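Local coordinates for uncharacterized protein (Pyrococcus furiosus, PDB 4XLZ), which removes an acetyl group from N,N'-diacetylchitobiose as a metal-binding deacetylase of carbohydrate esterase family 14, at the interface of chains A and B. Coordinates in Å, arbitrary orientation; residue numbers count along the deposited sequence, not the author numbering. Chains: chain A/B, Uncharacterized protein.

Contact 1 and contact 2 are two patches of one A/B interface between copies of the same protein, with the centres of their C-alpha atoms about 21 Å apart. They have no residue in common. In contact 1 the chain start of A lies on helix 221-240 of B, whereas in contact 2 a loop tyrosine of B enters a pocket built from A:Trp142, the stretch after strand 247-250 and the 3-10 helix 264-266 of A. The interface as a whole is not an exact two-fold. The deposited assembly holds six copies; the structure alone does not show whether this pairing is biological.

Contact 1: the interface of chains A and B. Residues chain A 1; chain B 224-225, 228-229.
The chain-start nitrogen N of A:Met1, a selenomethionine, donates a hydrogen bond of 3.0 Å to OE1 of the B:Glu228 carboxylate. It approaches from above the carboxylate plane, 70° out of it, rather than along the flat of the group. The A:Met1 side chain then runs over helix 221-240 of B, which carries B:Glu228, crossing B:Glu225 at about a right angle. Its bend at the last torsion (chi3 -89°) turns the methyl CE in among three side chains: CE stands 3.3 Å from OE1 of B:Glu225, 3.6 Å from CD1 of the B:Trp224 indole and, at B:Glu228, 3.8 Å from CB and 3.5 Å from OE2. SE of A:Met1 lies 3.7 Å from the carboxylate carbon CD of B:Glu225. B:Pro229 is farther off, beside CB of A:Met1.

In the second shell, OE2 of B:Glu228 accepts a bond of 2.9 Å from the indole NE1 of B:Trp224. This bond is bent, 132° at H. CG of B:Glu228 is anti to the backbone N, and the chain stays extended beyond it, bringing the carboxylate to A:Met1 while CB rests on a face of the B:Trp224 ring, toward its rim. Bonds to both oxygens should restrict rotation of the carboxylate. An alanine in place of B:Glu228 would probably leave the A:Met1 nitrogen and the indole N-H without this acceptor and open a gap beside CE where the carboxylate stood. The B:Glu228 carboxylate would be expected to favour a charged amine. In the deposited assembly the patch, hiding 152 Å² in all, ties the first residue of one copy to a helix of its neighbour, and may help hold the two together if this pairing is biological.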
loop_
_atom_site.group_PDB
_atom_site.type_symbol
_atom_site.label_atom_id
_atom_site.label_comp_id
_atom_site.label_asym_id
_atom_site.label_seq_id
_atom_site.Cartn_x
_atom_site.Cartn_y
_atom_site.Cartn_z
HETATM N N MSE A 1 14.897 4.805 44.190
HETATM C CA MSE A 1 16.177 4.445 43.556
HETATM C C MSE A 1 16.786 5.609 42.801
HETATM O O MSE A 1 16.030 6.453 42.284
HETATM C CB MSE A 1 15.958 3.314 42.503
HETATM C CG MSE A 1 15.552 1.986 43.213
HETATM SE SE MSE A 1 15.119 0.572 42.011
HETATM C CE MSE A 1 13.149 1.020 41.832
ATOM N N TRP B 224 10.589 -2.142 36.832
ATOM C CA TRP B 224 10.810 -0.860 37.491
ATOM C C TRP B 224 12.250 -0.734 38.068
ATOM O O TRP B 224 12.739 0.370 38.193
ATOM C CB TRP B 224 9.721 -0.644 38.572
ATOM C CG TRP B 224 9.615 0.759 38.996
ATOM C CD1 TRP B 224 9.864 1.271 40.286
ATOM C CD2 TRP B 224 9.131 1.862 38.244
ATOM N NE1 TRP B 224 9.622 2.639 40.298
ATOM C CE2 TRP B 224 9.160 3.007 39.061
ATOM C CE3 TRP B 224 8.723 1.992 36.902
ATOM C CZ2 TRP B 224 8.758 4.267 38.626
ATOM C CZ3 TRP B 224 8.322 3.264 36.447
ATOM C CH2 TRP B 224 8.355 4.384 37.291
ATOM N N GLU B 225 12.877 -1.897 38.374
ATOM C CA GLU B 225 14.272 -1.824 38.815
ATOM C C GLU B 225 15.221 -1.225 37.820
ATOM O O GLU B 225 16.243 -0.693 38.143
ATOM C CB GLU B 225 14.793 -3.209 39.174
ATOM C CG GLU B 225 14.004 -3.851 40.373
ATOM C CD GLU B 225 14.203 -2.967 41.694
ATOM O OE1 GLU B 225 13.294 -2.236 42.172
ATOM O OE2 GLU B 225 15.406 -2.979 42.189
ATOM N N GLU B 228 12.993 3.023 37.017
ATOM C CA GLU B 228 13.168 4.191 37.916
ATOM C C GLU B 228 14.520 4.797 37.739
ATOM O O GLU B 228 14.600 5.998 37.563
ATOM C CB GLU B 228 12.736 3.847 39.398
ATOM C CG GLU B 228 12.856 5.113 40.176
ATOM C CD GLU B 228 12.339 4.992 41.631
ATOM O OE1 GLU B 228 12.670 5.866 42.445
ATOM O OE2 GLU B 228 11.507 4.109 41.909
ATOM N N PRO B 229 15.604 3.990 37.704
ATOM C CA PRO B 229 16.943 4.603 37.434
ATOM C C PRO B 229 16.982 5.344 36.053
ATOM O O PRO B 229 17.450 6.456 35.968
ATOM C CB PRO B 229 17.886 3.396 37.398
ATOM C CG PRO B 229 17.258 2.395 38.469
ATOM C CD PRO B 229 15.716 2.564 38.163
#

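Contact 2: the interface of chains A and B. Residues chain A 142, 251, 253, 257, 264-265; chain B 144-145, 147.
B:Tyr145 enters a pocket of chain A, in a protein of the GlcNAc-PI de-N-acetylase (LmbE-like) family, and buries 117 Å² there. Its CA lies over a face of the six-membered ring of A:Trp142, 3.8 Å from the ring centroid, a CH-pi contact. From CB, which faces the carbonyl O of A:Phe257 and CE of A:Met253, the side chain leaves with CG anti to its own carbonyl carbon (chi1 -64°). This sends the phenol away from the B:Tyr145 carbonyl and into chain A. At the ring, CG lies near SE and CE of selenomethionine A:Met253, whose selenium sits over one face toward the rim. CD1 also meets A:Trp142, which lies on the other side of the ring plane, the two rings edge-to-face with planes 73° apart. At the opposite edge, CD2 packs 3.7 Å from the methyl CB of A:Ala264. CE1, CE2 and CZ meet A:Arg251, whose guanidinium lies nearly parallel (13°) over the same face as the selenium, at the hydroxyl end. The hydroxyl OH of B:Tyr145 stacks 3.1 Å from NE of A:Arg251, over the guanidinium face; the in-plane N-H does not point at it, so the pair is not read as a hydrogen bond. Behind the tyrosine, OG of B:Ser147 donates to the B:Tyr145 carbonyl O at 3.0 Å and touches the A:Trp142 edge in plane. Water 1 bridges A:Phe257 O and B:Pro144 O.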
loop_
_atom_site.group_PDB
_atom_site.type_symbol
_atom_site.label_atom_id
_atom_site.label_comp_id
_atom_site.label_asym_id
_atom_site.label_seq_id
_atom_site.Cartn_x
_atom_site.Cartn_y
_atom_site.Cartn_z
ATOM N N TRP A 142 21.216 4.655 10.547
ATOM C CA TRP A 142 21.422 6.116 10.709
ATOM C C TRP A 142 22.754 6.535 10.092
ATOM O O TRP A 142 23.170 7.725 10.286
ATOM C CB TRP A 142 21.478 6.470 12.181
ATOM C CG TRP A 142 20.094 6.182 12.821
ATOM C CD1 TRP A 142 18.947 6.930 12.669
ATOM C CD2 TRP A 142 19.786 5.048 13.647
ATOM N NE1 TRP A 142 17.910 6.311 13.393
ATOM C CE2 TRP A 142 18.410 5.170 14.007
ATOM C CE3 TRP A 142 20.558 4.019 14.184
ATOM C CZ2 TRP A 142 17.773 4.232 14.862
ATOM C CZ3 TRP A 142 19.914 3.024 14.974
ATOM C CH2 TRP A 142 18.546 3.181 15.311
ATOM N N ARG A 251 28.775 -0.525 16.159
ATOM C CA ARG A 251 28.169 0.229 17.222
ATOM C C ARG A 251 27.255 -0.702 18.017
ATOM O O ARG A 251 26.427 -1.409 17.507
ATOM C CB ARG A 251 27.296 1.410 16.694
ATOM C CG ARG A 251 26.752 2.242 17.846
ATOM C CD ARG A 251 26.059 3.484 17.339
ATOM N NE ARG A 251 25.574 4.264 18.496
ATOM C CZ ARG A 251 26.355 5.044 19.225
ATOM N NH1 ARG A 251 27.664 5.204 18.907
ATOM N NH2 ARG A 251 25.781 5.740 20.265
HETATM N N MSE A 253 25.002 -0.834 21.749
HETATM C CA MSE A 253 24.435 -0.018 22.815
HETATM C C MSE A 253 23.507 -0.955 23.643
HETATM O O MSE A 253 23.056 -2.008 23.184
HETATM C CB MSE A 253 23.449 1.056 22.245
HETATM C CG MSE A 253 24.120 2.040 21.247
HETATM SE SE MSE A 253 22.995 3.538 20.853
HETATM C CE MSE A 253 21.629 2.457 19.820
ATOM N N PHE A 257 18.752 1.900 24.972
ATOM C CA PHE A 257 19.159 3.161 24.357
ATOM C C PHE A 257 18.579 3.312 22.944
ATOM O O PHE A 257 18.714 4.362 22.396
ATOM C CB PHE A 257 20.700 3.240 24.264
ATOM C CG PHE A 257 21.383 3.786 25.555
ATOM C CD1 PHE A 257 20.807 3.577 26.808
ATOM C CD2 PHE A 257 22.552 4.536 25.399
ATOM C CE1 PHE A 257 21.434 4.086 27.994
ATOM C CE2 PHE A 257 23.210 5.045 26.560
ATOM C CZ PHE A 257 22.652 4.837 27.851
ATOM N N ALA A 264 21.660 8.927 24.131
ATOM C CA ALA A 264 22.203 7.781 23.494
ATOM C C ALA A 264 23.457 8.066 22.661
ATOM O O ALA A 264 24.294 7.119 22.547
ATOM C CB ALA A 264 21.099 7.118 22.563
ATOM N N ASP A 265 23.646 9.281 22.189
ATOM C CA ASP A 265 24.911 9.592 21.490
ATOM C C ASP A 265 26.118 9.817 22.386
ATOM O O ASP A 265 27.210 10.118 21.877
ATOM C CB ASP A 265 24.636 10.777 20.607
ATOM C CG ASP A 265 24.595 12.118 21.401
ATOM O OD1 ASP A 265 24.411 12.218 22.636
ATOM O OD2 ASP A 265 24.596 13.155 20.650
ATOM N N PRO B 144 17.871 10.940 18.300
ATOM C CA PRO B 144 18.838 9.967 17.760
ATOM C C PRO B 144 18.565 8.568 18.332
ATOM O O PRO B 144 18.194 8.374 19.533
ATOM C CB PRO B 144 20.199 10.509 18.285
ATOM C CG PRO B 144 19.909 12.085 18.311
ATOM C CD PRO B 144 18.489 12.154 18.854
ATOM N N TYR B 145 18.703 7.613 17.449
ATOM C CA TYR B 145 18.649 6.146 17.723
ATOM C C TYR B 145 17.234 5.688 18.137
ATOM O O TYR B 145 17.056 4.566 18.559
ATOM C CB TYR B 145 19.669 5.751 18.862
ATOM C CG TYR B 145 21.081 6.021 18.391
ATOM C CD1 TYR B 145 21.593 5.253 17.372
ATOM C CD2 TYR B 145 21.817 7.078 18.920
ATOM C CE1 TYR B 145 22.880 5.538 16.852
ATOM C CE2 TYR B 145 23.114 7.374 18.431
ATOM C CZ TYR B 145 23.620 6.551 17.403
ATOM O OH TYR B 145 24.859 6.848 16.862
ATOM N N SER B 147 14.238 3.780 17.734
ATOM C CA SER B 147 14.026 2.618 16.900
ATOM C C SER B 147 12.592 2.135 16.857
ATOM O O SER B 147 12.307 1.130 16.159
ATOM C CB SER B 147 14.858 1.476 17.469
ATOM O OG SER B 147 16.252 1.964 17.346
HETATM O O HOH W 1 16.754 6.553 21.760
#